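Side-chain contact in cysteine hydrolase (PDB 6V98), which is a type VI secretion system effector of Vibrio cholerae, probably acting as a cysteine hydrolase of the papain-like peptidase clan on neighbouring bacteria: residues Ser95-Leu100 with Leu190-Lys195. Numbering follows the deposited sequence.
Sequences SLLKVL and LDYDYK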
ATOM      1  N   SER A  95     -17.196   3.681  -4.317  1.00 31.97           N
ATOM      2  CA  SER A  95     -16.423   4.335  -3.266  1.00 29.36           C
ATOM      3  C   SER A  95     -14.969   3.897  -3.296  1.00 32.14           C
ATOM      4  O   SER A  95     -14.081   4.686  -2.960  1.00 30.95           O
ATOM      5  CB  SER A  95     -17.045   4.062  -1.895  1.00 30.76           C
ATOM      6  OG  SER A  95     -16.844   2.719  -1.481  1.00 32.51           O
ATOM      7  N   LEU A  96     -14.704   2.654  -3.699  1.00 28.48           N
ATOM      8  CA  LEU A  96     -13.320   2.225  -3.853  1.00 30.34           C
ATOM      9  C   LEU A  96     -12.682   2.879  -5.074  1.00 31.21           C
ATOM     10  O   LEU A  96     -11.514   3.285  -5.028  1.00 28.48           O
ATOM     11  CB  LEU A  96     -13.249   0.699  -3.939  1.00 27.26           C
ATOM     12  CG  LEU A  96     -11.825   0.148  -4.036  1.00 27.33           C
ATOM     13  CD1 LEU A  96     -11.049   0.576  -2.829  1.00 25.33           C
ATOM     14  CD2 LEU A  96     -11.852  -1.369  -4.158  1.00 30.76           C
ATOM     15  N   LEU A  97     -13.442   3.019  -6.167  1.00 30.08           N
ATOM     16  CA  LEU A  97     -12.940   3.725  -7.344  1.00 25.73           C
ATOM     17  C   LEU A  97     -12.493   5.142  -7.000  1.00 29.56           C
ATOM     18  O   LEU A  97     -11.506   5.640  -7.553  1.00 31.16           O
ATOM     19  CB  LEU A  97     -14.016   3.786  -8.439  1.00 27.00           C
ATOM     20  CG  LEU A  97     -14.168   2.630  -9.428  1.00 36.99           C
ATOM     21  CD1 LEU A  97     -15.486   2.781 -10.197  1.00 35.22           C
ATOM     22  CD2 LEU A  97     -12.979   2.580 -10.382  1.00 27.82           C
ATOM     23  N   LYS A  98     -13.224   5.821  -6.114  1.00 29.79           N
ATOM     24  CA  LYS A  98     -12.860   7.188  -5.761  1.00 27.24           C
ATOM     25  C   LYS A  98     -11.511   7.227  -5.059  1.00 30.41           C
ATOM     26  O   LYS A  98     -10.684   8.106  -5.328  1.00 29.57           O
ATOM     27  CB  LYS A  98     -13.945   7.804  -4.879  1.00 29.01           C
ATOM     28  CG  LYS A  98     -13.688   9.241  -4.499  1.00 42.16           C
ATOM     29  CD  LYS A  98     -14.853   9.804  -3.725  1.00 46.43           C
ATOM     30  CE  LYS A  98     -14.562  11.217  -3.286  1.00 50.28           C
ATOM     31  NZ  LYS A  98     -15.663  11.731  -2.431  1.00 57.33           N
ATOM     32  N   VAL A  99     -11.264   6.257  -4.171  1.00 29.76           N
ATOM     33  CA  VAL A  99      -9.989   6.171  -3.469  1.00 25.77           C
ATOM     34  C   VAL A  99      -8.872   5.789  -4.426  1.00 23.86           C
ATOM     35  O   VAL A  99      -7.754   6.303  -4.327  1.00 25.80           O
ATOM     36  CB  VAL A  99     -10.090   5.162  -2.309  1.00 25.42           C
ATOM     37  CG1 VAL A  99      -8.699   4.868  -1.710  1.00 24.76           C
ATOM     38  CG2 VAL A  99     -11.037   5.687  -1.243  1.00 28.31           C
ATOM     39  N   LEU A 100      -9.138   4.850  -5.339  1.00 25.33           N
ATOM     40  CA  LEU A 100      -8.082   4.404  -6.238  1.00 21.44           C
ATOM     41  C   LEU A 100      -7.644   5.543  -7.147  1.00 24.47           C
ATOM     42  O   LEU A 100      -6.446   5.755  -7.363  1.00 25.76           O
ATOM     43  CB  LEU A 100      -8.552   3.197  -7.046  1.00 22.14           C
ATOM     44  CG  LEU A 100      -8.748   1.911  -6.218  1.00 22.59           C
ATOM     45  CD1 LEU A 100      -9.295   0.777  -7.081  1.00 21.58           C
ATOM     46  CD2 LEU A 100      -7.435   1.491  -5.516  1.00 22.68           C
ATOM     47  N   LEU A 190      -6.678  -7.225  -7.468  1.00 26.76           N
ATOM     48  CA  LEU A 190      -7.304  -5.939  -7.750  1.00 24.83           C
ATOM     49  C   LEU A 190      -6.581  -5.323  -8.935  1.00 28.10           C
ATOM     50  O   LEU A 190      -5.348  -5.257  -8.940  1.00 25.22           O
ATOM     51  CB  LEU A 190      -7.237  -5.004  -6.533  1.00 24.95           C
ATOM     52  CG  LEU A 190      -7.775  -3.587  -6.690  1.00 32.72           C
ATOM     53  CD1 LEU A 190      -9.210  -3.640  -7.154  1.00 38.19           C
ATOM     54  CD2 LEU A 190      -7.661  -2.811  -5.395  1.00 38.20           C
ATOM     55  N   ASP A 191      -7.340  -4.918  -9.948  1.00 26.19           N
ATOM     56  CA  ASP A 191      -6.796  -4.202 -11.095  1.00 29.82           C
ATOM     57  C   ASP A 191      -7.582  -2.914 -11.284  1.00 27.03           C
ATOM     58  O   ASP A 191      -8.816  -2.921 -11.225  1.00 29.80           O
ATOM     59  CB  ASP A 191      -6.855  -5.060 -12.363  1.00 30.95           C
ATOM     60  CG  ASP A 191      -5.785  -6.138 -12.382  1.00 30.93           C
ATOM     61  OD1 ASP A 191      -4.636  -5.826 -12.764  1.00 26.73           O
ATOM     62  OD2 ASP A 191      -6.092  -7.288 -11.998  1.00 30.43           O
ATOM     63  N   TYR A 192      -6.872  -1.810 -11.502  1.00 24.63           N
ATOM     64  CA  TYR A 192      -7.518  -0.522 -11.684  1.00 25.10           C
ATOM     65  C   TYR A 192      -6.792   0.226 -12.786  1.00 26.56           C
ATOM     66  O   TYR A 192      -5.560   0.284 -12.785  1.00 24.65           O
ATOM     67  CB  TYR A 192      -7.515   0.307 -10.390  1.00 22.52           C
ATOM     68  CG  TYR A 192      -7.876   1.757 -10.611  1.00 23.47           C
ATOM     69  CD1 TYR A 192      -9.199   2.147 -10.764  1.00 25.73           C
ATOM     70  CD2 TYR A 192      -6.894   2.743 -10.666  1.00 25.71           C
ATOM     71  CE1 TYR A 192      -9.539   3.482 -10.964  1.00 27.81           C
ATOM     72  CE2 TYR A 192      -7.227   4.084 -10.871  1.00 28.00           C
ATOM     73  CZ  TYR A 192      -8.548   4.441 -11.021  1.00 29.66           C
ATOM     74  OH  TYR A 192      -8.886   5.763 -11.219  1.00 34.36           O
ATOM     75  N   ASP A 193      -7.544   0.788 -13.724  1.00 27.21           N
ATOM     76  CA  ASP A 193      -6.967   1.632 -14.762  1.00 32.44           C
ATOM     77  C   ASP A 193      -7.392   3.073 -14.534  1.00 30.68           C
ATOM     78  O   ASP A 193      -8.590   3.363 -14.424  1.00 27.91           O
ATOM     79  CB  ASP A 193      -7.387   1.176 -16.160  1.00 33.34           C
ATOM     80  CG  ASP A 193      -6.779   2.039 -17.248  1.00 45.79           C
ATOM     81  OD1 ASP A 193      -5.548   1.955 -17.451  1.00 45.37           O
ATOM     82  OD2 ASP A 193      -7.528   2.814 -17.879  1.00 48.87           O
ATOM     83  N   TYR A 194      -6.406   3.972 -14.480  1.00 28.49           N
ATOM     84  CA  TYR A 194      -6.688   5.372 -14.191  1.00 33.06           C
ATOM     85  C   TYR A 194      -7.349   6.060 -15.375  1.00 32.69           C
ATOM     86  O   TYR A 194      -8.293   6.840 -15.199  1.00 31.40           O
ATOM     87  CB  TYR A 194      -5.396   6.091 -13.823  1.00 28.69           C
ATOM     88  CG  TYR A 194      -5.567   7.559 -13.462  1.00 32.66           C
ATOM     89  CD1 TYR A 194      -5.946   7.940 -12.179  1.00 31.51           C
ATOM     90  CD2 TYR A 194      -5.324   8.556 -14.395  1.00 38.92           C
ATOM     91  CE1 TYR A 194      -6.096   9.275 -11.846  1.00 36.49           C
ATOM     92  CE2 TYR A 194      -5.469   9.891 -14.070  1.00 42.89           C
ATOM     93  CZ  TYR A 194      -5.850  10.243 -12.787  1.00 39.39           C
ATOM     94  OH  TYR A 194      -5.991  11.567 -12.445  1.00 40.53           O
ATOM     95  N   LYS A 195      -6.867   5.777 -16.587  1.00 32.90           N
ATOM     96  CA  LYS A 195      -7.379   6.467 -17.766  1.00 43.03           C
ATOM     97  C   LYS A 195      -8.845   6.138 -18.006  1.00 38.48           C
ATOM     98  O   LYS A 195      -9.644   7.021 -18.328  1.00 42.02           O
ATOM     99  CB  LYS A 195      -6.536   6.108 -18.994  1.00 54.87           C
ATOM    100  CG  LYS A 195      -5.325   7.001 -19.198  1.00 64.78           C
ATOM    101  CD  LYS A 195      -5.463   8.272 -18.392  1.00 71.14           C
ATOM    102  CE  LYS A 195      -4.293   9.199 -18.615  1.00 75.90           C
ATOM    103  NZ  LYS A 195      -4.559  10.478 -17.910  1.00 74.63           N
TER
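CB of L100 sits over one face of the Y192 ring in a helix-on-sheet packing, where helix 93-107 lies against the seven-stranded antiparallel sheet of a protein assigned to the papain-like peptidase clan. The strand it meets here, 188-193, is the next-to-last at one end of that sheet. The short helical and strand segments cross at -65°, with 9.9 Å between their axes, and the contact is wholly apolar. Its centre is a CH-pi interaction: CB of L100 stands 3.8 Å from the centroid of the Y192 ring, only 6° off the ring normal. With CG anti to its backbone N (chi1 166°), the tyrosine carries its ring out from the strand to meet L100. In L100, CG is anti to the carbonyl carbon instead, and the branch runs back past the ring toward the strand, where CD1 packs 3.8 Å from Y192 CB. The same methyl reaches L190, L100 CD1 lying 4.3 Å from L190 CD2, a looser touch between two buried leucines. L199 of strand 198-202 and I48 of strand 44-50 also pack against L100, tying the helix to other strands of the sheet. At the far end of the ring, the Y192 hydroxyl is hydrogen-bonded to N197 OD1, in the turn leading to strand 198-202, which probably helps hold the ring in position. One turn earlier in the helix, L97 approaches the ring edge near its plane, its CD2 methyl 3.6 Å from Y192 CE1.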